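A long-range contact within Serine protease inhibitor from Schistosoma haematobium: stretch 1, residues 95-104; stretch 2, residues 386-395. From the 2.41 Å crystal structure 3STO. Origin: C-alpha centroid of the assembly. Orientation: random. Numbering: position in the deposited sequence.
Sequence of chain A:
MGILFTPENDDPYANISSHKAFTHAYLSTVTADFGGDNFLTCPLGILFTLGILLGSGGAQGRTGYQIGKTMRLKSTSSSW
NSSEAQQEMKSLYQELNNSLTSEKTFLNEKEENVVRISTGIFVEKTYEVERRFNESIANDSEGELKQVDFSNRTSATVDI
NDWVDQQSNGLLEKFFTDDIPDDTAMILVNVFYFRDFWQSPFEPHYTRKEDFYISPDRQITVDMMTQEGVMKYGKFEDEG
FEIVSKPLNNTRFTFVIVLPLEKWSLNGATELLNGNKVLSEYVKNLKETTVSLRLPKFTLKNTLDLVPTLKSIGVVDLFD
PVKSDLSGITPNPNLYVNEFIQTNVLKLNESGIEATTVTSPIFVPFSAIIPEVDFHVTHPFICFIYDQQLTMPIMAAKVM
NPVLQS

Stretch 1, residues 95-104: ELNNSLTSEK
Stretch 2, residues 386-395: YDQQLTMPIM

How do the two backbones meet? A helix already under way before Glu95 runs on through Leu100, with phi/psi near -60/-45 for most of its length, closed by bonds such as Ser99 N to Glu95 O (2.9 Å) and Leu100 N to Leu96 O (3.0 Å). Opposite lies a hairpin: Asp387 N donates to Met392 O at 2.8 Å and Met392 N returns to Asp387 O at 3.3 Å, while residues 388 to 390 take helical phi/psi and Thr391 (44/51) completes the turn. The backbones stay well apart, with CA atoms 8.9 Å apart for Ser99 and Leu390 and 9.2 Å for Leu100 and Asp387, so side chains alone fill the gap.

Which side chains make the apolar contact? Leu96 and Leu100, one helical turn apart, both adopt mt (chi1 -68° and -72°, chi2 171° and 167°). Their CA-to-CB bonds point sideways, but these rotamers carry their ends closer to the hairpin. Leu390, also mt (-56°, -179°), points toward the helix and meets both: its CD2 lies 4.3 Å from Leu96 CD2, and its CD1 lies 4.3 Å from Leu100 CD2. Ile394, pt at 61° and 164°, places CG2 4.4 Å from Leu100 CD2. Branched hydrocarbon suits this packing, and the two stretches together bury 262 Å².

How is a carboxylate accommodated beside leucine? Asp387 has chi1 t (-173°) and chi2 -35°. Its OD1 accepts from Gln389 N at 2.9 Å and Leu390 N at 3.1 Å, the latter with the straighter N-H...O angle, 163° against 141°. A short acid can thus tie down the turn that presents Leu390. Asp387 OD2 approaches Leu100 CD2 at 3.5 Å, a van der Waals neighbour; it finds its hydrogen bonding elsewhere in the structure.

What happens at the polar margin? The CA-to-CB bond of Gln389 points toward the helix, and the chain continues extended, with chi1 -175° and chi2 179°, both t, and chi3 -51°. Its NE2 comes within 3.2 Å of Ser99 OG, yet the angle is too poor for a hydrogen bond. Ser99, chi1 t (-171°), points toward the hairpin, and Leu390 CD2 lies 4.3 Å from Ser99 OG, a loose contact with the compact serine. Glu103, mm with chi3 -9°, brings OE2 to 4.3 Å from Gln389 OE1, a proximity without a bond. No hydrogen bond crosses between the stretches; apolar packing and close polar neighbours make up the contact.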

ATOM      1  N   GLU A  95      -6.968   8.317 -13.623  1.00 18.17           N
ATOM      2  CA  GLU A  95      -7.762   7.166 -13.925  1.00 19.13           C
ATOM      3  C   GLU A  95      -7.764   6.231 -12.691  1.00 29.11           C
ATOM      4  O   GLU A  95      -8.822   5.846 -12.202  1.00 25.59           O
ATOM      5  CB  GLU A  95      -7.171   6.482 -15.142  1.00 28.70           C
ATOM      6  CG  GLU A  95      -8.010   5.366 -15.693  1.00 51.90           C
ATOM      7  CD  GLU A  95      -9.259   5.880 -16.383  1.00 58.64           C
ATOM      8  OE1 GLU A  95      -9.448   7.124 -16.427  1.00 55.23           O
ATOM      9  OE2 GLU A  95     -10.041   5.032 -16.877  1.00 49.31           O
ATOM     10  N   LEU A  96      -6.584   5.924 -12.158  1.00 23.44           N
ATOM     11  CA  LEU A  96      -6.453   5.039 -11.004  1.00 28.11           C
ATOM     12  C   LEU A  96      -7.099   5.627  -9.761  1.00 23.07           C
ATOM     13  O   LEU A  96      -7.779   4.942  -8.987  1.00 21.57           O
ATOM     14  CB  LEU A  96      -4.982   4.711 -10.737  1.00 25.20           C
ATOM     15  CG  LEU A  96      -4.325   3.846 -11.808  1.00 31.34           C
ATOM     16  CD1 LEU A  96      -2.796   3.722 -11.615  1.00 19.03           C
ATOM     17  CD2 LEU A  96      -4.997   2.484 -11.850  1.00 28.48           C
ATOM     18  N   ASN A  97      -6.908   6.910  -9.571  1.00 23.33           N
ATOM     19  CA  ASN A  97      -7.542   7.579  -8.444  1.00 28.56           C
ATOM     20  C   ASN A  97      -9.080   7.562  -8.552  1.00 28.36           C
ATOM     21  O   ASN A  97      -9.783   7.272  -7.581  1.00 29.81           O
ATOM     22  CB  ASN A  97      -7.003   9.016  -8.318  1.00 27.06           C
ATOM     23  CG  ASN A  97      -7.462   9.693  -7.054  1.00 42.58           C
ATOM     24  OD1 ASN A  97      -7.071   9.268  -5.980  1.00 61.74           O
ATOM     25  ND2 ASN A  97      -8.307  10.723  -7.158  1.00 44.50           N
ATOM     26  N   ASN A  98      -9.598   7.887  -9.735  1.00 21.14           N
ATOM     27  CA  ASN A  98     -11.034   7.823  -9.975  1.00 25.86           C
ATOM     28  C   ASN A  98     -11.640   6.435  -9.736  1.00 27.34           C
ATOM     29  O   ASN A  98     -12.722   6.310  -9.167  1.00 16.32           O
ATOM     30  CB  ASN A  98     -11.385   8.260 -11.398  1.00 20.61           C
ATOM     31  CG  ASN A  98     -11.289   9.762 -11.588  1.00 31.85           C
ATOM     32  OD1 ASN A  98     -11.438  10.530 -10.633  1.00 33.76           O
ATOM     33  ND2 ASN A  98     -11.043  10.190 -12.830  1.00 24.80           N
ATOM     34  N   SER A  99     -10.941   5.416 -10.216  1.00 17.58           N
ATOM     35  CA  SER A  99     -11.377   4.048 -10.091  1.00 22.06           C
ATOM     36  C   SER A  99     -11.466   3.672  -8.627  1.00 23.50           C
ATOM     37  O   SER A  99     -12.481   3.166  -8.198  1.00 22.02           O
ATOM     38  CB  SER A  99     -10.423   3.124 -10.816  1.00 21.76           C
ATOM     39  OG  SER A  99     -10.954   1.830 -10.860  1.00 31.77           O
ATOM     40  N   LEU A 100     -10.445   4.008  -7.841  1.00 22.23           N
ATOM     41  CA  LEU A 100     -10.390   3.580  -6.444  1.00 16.99           C
ATOM     42  C   LEU A 100     -11.316   4.368  -5.519  1.00 25.28           C
ATOM     43  O   LEU A 100     -12.004   3.783  -4.649  1.00 22.14           O
ATOM     44  CB  LEU A 100      -8.947   3.612  -5.924  1.00 22.75           C
ATOM     45  CG  LEU A 100      -7.995   2.533  -6.451  1.00 26.78           C
ATOM     46  CD1 LEU A 100      -6.527   2.870  -6.117  1.00 19.99           C
ATOM     47  CD2 LEU A 100      -8.397   1.203  -5.855  1.00 23.38           C
ATOM     48  N   THR A 101     -11.350   5.687  -5.696  1.00 18.81           N
ATOM     49  CA  THR A 101     -12.129   6.535  -4.783  1.00 23.77           C
ATOM     50  C   THR A 101     -13.620   6.520  -5.131  1.00 18.13           C
ATOM     51  O   THR A 101     -14.437   7.010  -4.380  1.00 25.22           O
ATOM     52  CB  THR A 101     -11.613   8.001  -4.733  1.00 29.55           C
ATOM     53  OG1 THR A 101     -11.837   8.630  -5.998  1.00 30.86           O
ATOM     54  CG2 THR A 101     -10.112   8.048  -4.405  1.00 29.84           C
ATOM     55  N   SER A 102     -13.971   5.945  -6.272  1.00 18.82           N
ATOM     56  CA  SER A 102     -15.376   5.791  -6.602  1.00 23.92           C
ATOM     57  C   SER A 102     -16.053   4.691  -5.764  1.00 27.38           C
ATOM     58  O   SER A 102     -17.276   4.615  -5.721  1.00 24.40           O
ATOM     59  CB  SER A 102     -15.556   5.476  -8.076  1.00 21.83           C
ATOM     60  OG  SER A 102     -15.067   4.185  -8.365  1.00 30.13           O
ATOM     61  N   GLU A 103     -15.274   3.854  -5.088  1.00 18.09           N
ATOM     62  CA  GLU A 103     -15.870   2.755  -4.338  1.00 24.19           C
ATOM     63  C   GLU A 103     -16.403   3.189  -2.968  1.00 21.87           C
ATOM     64  O   GLU A 103     -15.706   3.800  -2.147  1.00 21.97           O
ATOM     65  CB  GLU A 103     -14.925   1.551  -4.272  1.00 22.97           C
ATOM     66  CG  GLU A 103     -14.500   1.053  -5.661  1.00 22.86           C
ATOM     67  CD  GLU A 103     -15.680   0.418  -6.403  1.00 32.07           C
ATOM     68  OE1 GLU A 103     -16.751   0.214  -5.774  1.00 22.60           O
ATOM     69  OE2 GLU A 103     -15.532   0.112  -7.607  1.00 22.55           O
ATOM     70  N   LYS A 104     -17.674   2.891  -2.746  1.00 23.70           N
ATOM     71  CA  LYS A 104     -18.361   3.373  -1.558  1.00 28.16           C
ATOM     72  C   LYS A 104     -18.718   2.282  -0.561  1.00 40.47           C
ATOM     73  O   LYS A 104     -18.888   1.091  -0.903  1.00 26.15           O
ATOM     74  CB  LYS A 104     -19.620   4.151  -1.946  1.00 28.41           C
ATOM     75  CG  LYS A 104     -19.405   5.641  -2.023  1.00 19.99           C
ATOM     76  CD  LYS A 104     -18.320   5.978  -2.992  1.00 35.36           C
ATOM     77  CE  LYS A 104     -17.788   7.384  -2.763  1.00 40.21           C
ATOM     78  NZ  LYS A 104     -17.313   7.902  -4.051  1.00 35.91           N
ATOM     79  N   TYR A 386      -6.893  -7.450  -2.254  1.00 15.35           N
ATOM     80  CA  TYR A 386      -6.778  -7.663  -3.686  1.00 18.14           C
ATOM     81  C   TYR A 386      -7.921  -6.924  -4.378  1.00 16.93           C
ATOM     82  O   TYR A 386      -9.062  -6.977  -3.916  1.00 13.08           O
ATOM     83  CB  TYR A 386      -6.840  -9.172  -3.986  1.00 16.49           C
ATOM     84  CG  TYR A 386      -6.836  -9.562  -5.449  1.00 17.04           C
ATOM     85  CD1 TYR A 386      -5.693  -9.428  -6.224  1.00 16.54           C
ATOM     86  CD2 TYR A 386      -7.981 -10.069  -6.058  1.00 21.76           C
ATOM     87  CE1 TYR A 386      -5.678  -9.789  -7.558  1.00 20.60           C
ATOM     88  CE2 TYR A 386      -7.981 -10.432  -7.400  1.00 23.32           C
ATOM     89  CZ  TYR A 386      -6.818 -10.281  -8.154  1.00 33.25           C
ATOM     90  OH  TYR A 386      -6.790 -10.644  -9.491  1.00 26.72           O
ATOM     91  N   ASP A 387      -7.598  -6.235  -5.478  1.00 19.13           N
ATOM     92  CA  ASP A 387      -8.581  -5.476  -6.263  1.00 15.50           C
ATOM     93  C   ASP A 387      -9.032  -6.262  -7.497  1.00 19.63           C
ATOM     94  O   ASP A 387      -8.228  -6.553  -8.381  1.00 18.02           O
ATOM     95  CB  ASP A 387      -7.995  -4.133  -6.661  1.00 17.62           C
ATOM     96  CG  ASP A 387      -9.014  -3.222  -7.339  1.00 28.61           C
ATOM     97  OD1 ASP A 387      -9.898  -3.703  -8.096  1.00 27.41           O
ATOM     98  OD2 ASP A 387      -8.907  -2.005  -7.120  1.00 22.57           O
ATOM     99  N   GLN A 388     -10.321  -6.608  -7.562  1.00 18.84           N
ATOM    100  CA  GLN A 388     -10.785  -7.588  -8.555  1.00 21.72           C
ATOM    101  C   GLN A 388     -10.995  -6.960  -9.901  1.00 19.34           C
ATOM    102  O   GLN A 388     -11.084  -7.642 -10.917  1.00 27.55           O
ATOM    103  CB  GLN A 388     -12.051  -8.326  -8.101  1.00 20.24           C
ATOM    104  CG  GLN A 388     -11.877  -8.996  -6.765  1.00 17.37           C
ATOM    105  CD  GLN A 388     -12.325 -10.434  -6.766  1.00 30.16           C
ATOM    106  OE1 GLN A 388     -11.843 -11.273  -7.555  1.00 34.15           O
ATOM    107  NE2 GLN A 388     -13.261 -10.736  -5.890  1.00 33.47           N
ATOM    108  N   GLN A 389     -11.049  -5.642  -9.911  1.00 18.04           N
ATOM    109  CA  GLN A 389     -11.163  -4.932 -11.164  1.00 20.94           C
ATOM    110  C   GLN A 389      -9.773  -4.654 -11.759  1.00 29.56           C
ATOM    111  O   GLN A 389      -9.483  -5.023 -12.901  1.00 28.87           O
ATOM    112  CB  GLN A 389     -11.969  -3.664 -10.941  1.00 23.55           C
ATOM    113  CG  GLN A 389     -12.258  -2.903 -12.195  1.00 34.29           C
ATOM    114  CD  GLN A 389     -13.066  -1.708 -11.886  1.00 38.91           C
ATOM    115  OE1 GLN A 389     -14.110  -1.818 -11.208  1.00 33.72           O
ATOM    116  NE2 GLN A 389     -12.576  -0.529 -12.311  1.00 35.62           N
ATOM    117  N   LEU A 390      -8.892  -4.057 -10.961  1.00 30.15           N
ATOM    118  CA  LEU A 390      -7.518  -3.854 -11.388  1.00 17.44           C
ATOM    119  C   LEU A 390      -6.729  -5.157 -11.479  1.00 28.01           C
ATOM    120  O   LEU A 390      -5.632  -5.168 -12.010  1.00 30.88           O
ATOM    121  CB  LEU A 390      -6.818  -2.899 -10.442  1.00 17.81           C
ATOM    122  CG  LEU A 390      -7.488  -1.537 -10.255  1.00 27.57           C
ATOM    123  CD1 LEU A 390      -6.656  -0.692  -9.307  1.00 32.19           C
ATOM    124  CD2 LEU A 390      -7.677  -0.816 -11.577  1.00 27.98           C
ATOM    125  N   THR A 391      -7.302  -6.253 -10.972  1.00 22.81           N
ATOM    126  CA  THR A 391      -6.598  -7.535 -10.809  1.00 25.20           C
ATOM    127  C   THR A 391      -5.175  -7.408 -10.240  1.00 21.79           C
ATOM    128  O   THR A 391      -4.215  -7.974 -10.774  1.00 28.15           O
ATOM    129  CB  THR A 391      -6.602  -8.406 -12.090  1.00 25.65           C
ATOM    130  OG1 THR A 391      -5.994  -7.678 -13.160  1.00 32.35           O
ATOM    131  CG2 THR A 391      -8.016  -8.761 -12.479  1.00 23.53           C
HETATM  132  N   MSE A 392      -5.054  -6.687  -9.140  1.00 13.09           N
HETATM  133  CA  MSE A 392      -3.767  -6.559  -8.502  1.00 26.75           C
HETATM  134  C   MSE A 392      -3.966  -6.261  -7.030  1.00 23.66           C
HETATM  135  O   MSE A 392      -5.035  -5.856  -6.604  1.00 16.03           O
HETATM  136  CB  MSE A 392      -2.968  -5.436  -9.146  1.00 19.12           C
HETATM  137  CG  MSE A 392      -3.474  -4.063  -8.746  1.00 38.61           C
HETATM  138 SE   MSE A 392      -2.679  -2.566  -9.792  1.00 67.64          SE
HETATM  139  CE  MSE A 392      -0.771  -3.018  -9.558  1.00 35.02           C
ATOM    140  N   PRO A 393      -2.929  -6.488  -6.231  1.00 23.25           N
ATOM    141  CA  PRO A 393      -3.089  -6.103  -4.830  1.00 15.40           C
ATOM    142  C   PRO A 393      -2.865  -4.613  -4.649  1.00 19.29           C
ATOM    143  O   PRO A 393      -1.960  -4.006  -5.226  1.00 26.24           O
ATOM    144  CB  PRO A 393      -1.983  -6.897  -4.127  1.00 22.02           C
ATOM    145  CG  PRO A 393      -0.898  -7.020  -5.187  1.00 21.04           C
ATOM    146  CD  PRO A 393      -1.655  -7.189  -6.495  1.00 21.25           C
ATOM    147  N   ILE A 394      -3.717  -4.007  -3.853  1.00 16.79           N
ATOM    148  CA  ILE A 394      -3.479  -2.636  -3.497  1.00 24.79           C
ATOM    149  C   ILE A 394      -2.827  -2.516  -2.120  1.00 22.59           C
ATOM    150  O   ILE A 394      -2.384  -1.450  -1.730  1.00 26.14           O
ATOM    151  CB  ILE A 394      -4.759  -1.799  -3.594  1.00 29.02           C
ATOM    152  CG1 ILE A 394      -5.815  -2.328  -2.648  1.00 20.53           C
ATOM    153  CG2 ILE A 394      -5.283  -1.769  -5.061  1.00 21.58           C
ATOM    154  CD1 ILE A 394      -6.903  -1.322  -2.441  1.00 34.63           C
HETATM  155  N   MSE A 395      -2.757  -3.624  -1.399  1.00 21.47           N
HETATM  156  CA  MSE A 395      -2.047  -3.683  -0.131  1.00 19.09           C
HETATM  157  C   MSE A 395      -1.400  -5.082  -0.096  1.00 22.45           C
HETATM  158  O   MSE A 395      -2.041  -6.085  -0.417  1.00 19.29           O
HETATM  159  CB  MSE A 395      -3.013  -3.411   1.017  1.00 20.89           C
HETATM  160  CG  MSE A 395      -2.440  -3.359   2.428  1.00 32.44           C
HETATM  161 SE   MSE A 395      -1.893  -5.043   3.292  1.00101.36          SE
HETATM  162  CE  MSE A 395      -3.430  -6.274   3.289  1.00 27.46           C
TER